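Local atomic coordinates of BugD (Bordetella pertussis Tohama I, PDB entry 2F5X), a protein that probably serves as the periplasmic solute receptor of a tripartite tricarboxylate-type transport system, binding aspartic acid between its two lobes. Residues T65-A70 with T100-I105. Numbering follows the deposited sequence.
Sequences TQVARA and TSFEPI
Ser101 meets the C-terminal turn of helix 61-68 through its methylene: its CB points at the helix and lies 4.0 Å from Ala68 CB. Its hydroxyl is engaged within its own loop, hydrogen-bonded to the backbone N of Glu97. The carbonyl of Ser101 reaches the helix through one water, which donates to Ser101 O and to Ala68 O, at 2.7 Å each, and so joins two backbones that share no direct hydrogen bond. Phe102, the first residue of strand 102-117, makes the broader contact. Its CB does not aim at the helix; with CG anti to the carbonyl carbon (chi1 -60°), the outer end of the ring does the touching. Phe102 CZ packs against Ala68 CB at 3.6 Å, and its CE1 lies 3.5 Å from Ala68 N. Val67 comes to the ring edge, its CG1 3.8 Å from Phe102 CE1 and its CB in the ring plane; the two side chains cross at about a right angle. Leu78 of strand 76-81 touches both Val67 and Phe102, and Trp242 meets the phenylalanine ring with planes inclined by about 50°. The last turn of helix 61-68 thus rests on the start of strand 102-117, helix-on-sheet packing in an α/β lobe of the periplasmic binding protein fold.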
ATOM      1  N   THR A  65      -2.281  -5.896  13.646  1.00  9.54           N
ATOM      2  CA  THR A  65      -2.646  -6.615  14.853  1.00 10.16           C
ATOM      3  C   THR A  65      -2.227  -5.843  16.097  1.00 10.06           C
ATOM      4  O   THR A  65      -2.983  -5.797  17.078  1.00 10.49           O
ATOM      5  CB  THR A  65      -2.002  -8.008  14.841  1.00 10.14           C
ATOM      6  OG1 THR A  65      -2.607  -8.772  13.797  1.00 11.10           O
ATOM      7  CG2 THR A  65      -2.355  -8.793  16.111  1.00 11.56           C
ATOM      8  N   GLN A  66      -1.040  -5.234  16.048  1.00 10.38           N
ATOM      9  CA  GLN A  66      -0.556  -4.436  17.170  1.00 11.10           C
ATOM     10  C   GLN A  66      -1.552  -3.343  17.564  1.00 11.10           C
ATOM     11  O   GLN A  66      -1.869  -3.179  18.749  1.00 11.51           O
ATOM     12  CB  GLN A  66       0.818  -3.834  16.880  1.00 11.62           C
ATOM     13  CG  GLN A  66       1.356  -3.051  18.066  1.00 14.86           C
ATOM     14  CD  GLN A  66       2.700  -2.424  17.791  1.00 19.49           C
ATOM     15  OE1 GLN A  66       3.668  -3.131  17.504  1.00 22.43           O
ATOM     16  NE2 GLN A  66       2.768  -1.097  17.881  1.00 22.57           N
ATOM     17  N   VAL A  67      -2.049  -2.601  16.581  1.00 10.53           N
ATOM     18  CA  VAL A  67      -3.044  -1.574  16.872  1.00 10.09           C
ATOM     19  C   VAL A  67      -4.366  -2.203  17.307  1.00 10.31           C
ATOM     20  O   VAL A  67      -5.021  -1.690  18.226  1.00 10.53           O
ATOM     21  CB  VAL A  67      -3.231  -0.572  15.705  1.00  9.75           C
ATOM     22  CG1 VAL A  67      -4.259   0.502  16.064  1.00 10.55           C
ATOM     23  CG2 VAL A  67      -1.910   0.088  15.376  1.00 10.40           C
ATOM     24  N   ALA A  68      -4.754  -3.323  16.694  1.00 10.55           N
ATOM     25  CA  ALA A  68      -5.995  -3.990  17.120  1.00 11.32           C
ATOM     26  C   ALA A  68      -5.971  -4.317  18.615  1.00 11.91           C
ATOM     27  O   ALA A  68      -7.007  -4.243  19.283  1.00 12.46           O
ATOM     28  CB  ALA A  68      -6.256  -5.257  16.302  1.00 10.68           C
ATOM     29  N   ARG A  69      -4.785  -4.655  19.125  1.00 12.31           N
ATOM     30  CA  ARG A  69      -4.593  -5.051  20.520  1.00 13.48           C
ATOM     31  C   ARG A  69      -4.145  -3.910  21.451  1.00 13.38           C
ATOM     32  O   ARG A  69      -3.941  -4.127  22.649  1.00 13.85           O
ATOM     33  CB  ARG A  69      -3.588  -6.208  20.592  1.00 13.76           C
ATOM     34  CG  ARG A  69      -4.042  -7.465  19.864  1.00 16.47           C
ATOM     35  CD  ARG A  69      -3.037  -8.610  19.912  1.00 21.76           C
ATOM     36  NE  ARG A  69      -3.352  -9.571  20.971  1.00 27.97           N
ATOM     37  CZ  ARG A  69      -2.505  -9.969  21.923  1.00 29.83           C
ATOM     38  NH1 ARG A  69      -1.266  -9.489  21.978  1.00 31.92           N
ATOM     39  NH2 ARG A  69      -2.905 -10.846  22.835  1.00 30.58           N
ATOM     40  N   ALA A  70      -3.999  -2.704  20.910  1.00 13.33           N
ATOM     41  CA  ALA A  70      -3.508  -1.566  21.687  1.00 13.28           C
ATOM     42  C   ALA A  70      -4.606  -0.950  22.546  1.00 13.74           C
ATOM     43  O   ALA A  70      -5.786  -1.148  22.284  1.00 13.44           O
ATOM     44  CB  ALA A  70      -2.914  -0.517  20.773  1.00 13.54           C
ATOM     45  N   THR A 100     -14.542  -5.397  12.665  1.00  9.95           N
ATOM     46  CA  THR A 100     -14.843  -5.097  14.077  1.00 10.25           C
ATOM     47  C   THR A 100     -13.665  -4.756  14.982  1.00 10.22           C
ATOM     48  O   THR A 100     -13.877  -4.220  16.068  1.00 10.79           O
ATOM     49  CB  THR A 100     -15.639  -6.239  14.750  1.00 10.50           C
ATOM     50  OG1 THR A 100     -14.851  -7.440  14.743  1.00 10.88           O
ATOM     51  CG2 THR A 100     -16.910  -6.571  13.979  1.00 10.77           C
ATOM     52  N   SER A 101     -12.438  -5.069  14.574  1.00  9.83           N
ATOM     53  CA  SER A 101     -11.299  -4.843  15.469  1.00  9.72           C
ATOM     54  C   SER A 101     -10.991  -3.370  15.736  1.00  9.60           C
ATOM     55  O   SER A 101     -10.271  -3.051  16.689  1.00  9.26           O
ATOM     56  CB  SER A 101     -10.047  -5.544  14.936  1.00  9.56           C
ATOM     57  OG  SER A 101     -10.146  -6.930  15.173  1.00 10.11           O
ATOM     58  N   PHE A 102     -11.549  -2.489  14.907  1.00  9.53           N
ATOM     59  CA  PHE A 102     -11.199  -1.070  14.929  1.00  9.70           C
ATOM     60  C   PHE A 102     -12.409  -0.157  14.888  1.00 10.07           C
ATOM     61  O   PHE A 102     -13.497  -0.563  14.465  1.00 11.32           O
ATOM     62  CB  PHE A 102     -10.333  -0.730  13.707  1.00  9.66           C
ATOM     63  CG  PHE A 102      -9.052  -1.510  13.639  1.00  9.58           C
ATOM     64  CD1 PHE A 102      -7.905  -1.050  14.288  1.00  8.63           C
ATOM     65  CD2 PHE A 102      -8.991  -2.706  12.932  1.00  9.00           C
ATOM     66  CE1 PHE A 102      -6.708  -1.789  14.233  1.00  7.31           C
ATOM     67  CE2 PHE A 102      -7.810  -3.432  12.865  1.00  9.18           C
ATOM     68  CZ  PHE A 102      -6.668  -2.974  13.523  1.00  9.03           C
ATOM     69  N   GLU A 103     -12.208   1.076  15.343  1.00  9.92           N
ATOM     70  CA  GLU A 103     -13.083   2.183  14.982  1.00 10.48           C
ATOM     71  C   GLU A 103     -12.426   2.878  13.782  1.00 10.57           C
ATOM     72  O   GLU A 103     -11.343   3.464  13.915  1.00 10.12           O
ATOM     73  CB  GLU A 103     -13.237   3.178  16.143  1.00 10.37           C
ATOM     74  CG  GLU A 103     -13.633   2.568  17.496  1.00 12.09           C
ATOM     75  CD  GLU A 103     -14.951   1.805  17.477  1.00 13.08           C
ATOM     76  OE1 GLU A 103     -15.753   2.020  16.543  1.00 14.16           O
ATOM     77  OE2 GLU A 103     -15.190   0.987  18.403  1.00 13.06           O
ATOM     78  N   PRO A 104     -13.054   2.812  12.609  1.00 10.99           N
ATOM     79  CA  PRO A 104     -12.483   3.471  11.424  1.00 10.81           C
ATOM     80  C   PRO A 104     -12.513   4.993  11.585  1.00 10.81           C
ATOM     81  O   PRO A 104     -13.475   5.528  12.162  1.00 10.99           O
ATOM     82  CB  PRO A 104     -13.396   3.016  10.271  1.00 11.07           C
ATOM     83  CG  PRO A 104     -14.668   2.574  10.920  1.00 12.44           C
ATOM     84  CD  PRO A 104     -14.329   2.125  12.320  1.00 11.50           C
ATOM     85  N   ILE A 105     -11.449   5.660  11.133  1.00 10.37           N
ATOM     86  CA  ILE A 105     -11.392   7.123  11.148  1.00 10.23           C
ATOM     87  C   ILE A 105     -11.723   7.684   9.767  1.00 10.53           C
ATOM     88  O   ILE A 105     -12.597   8.537   9.634  1.00 11.03           O
ATOM     89  CB  ILE A 105     -10.008   7.640  11.648  1.00 10.11           C
ATOM     90  CG1 ILE A 105      -9.633   7.043  13.012  1.00 10.19           C
ATOM     91  CG2 ILE A 105      -9.980   9.185  11.695  1.00 10.31           C
ATOM     92  CD1 ILE A 105     -10.717   7.165  14.108  1.00 10.36           C
TER
HETATM   93  O   HOH W   1      -9.568  -4.791  18.623  1.00 14.34           O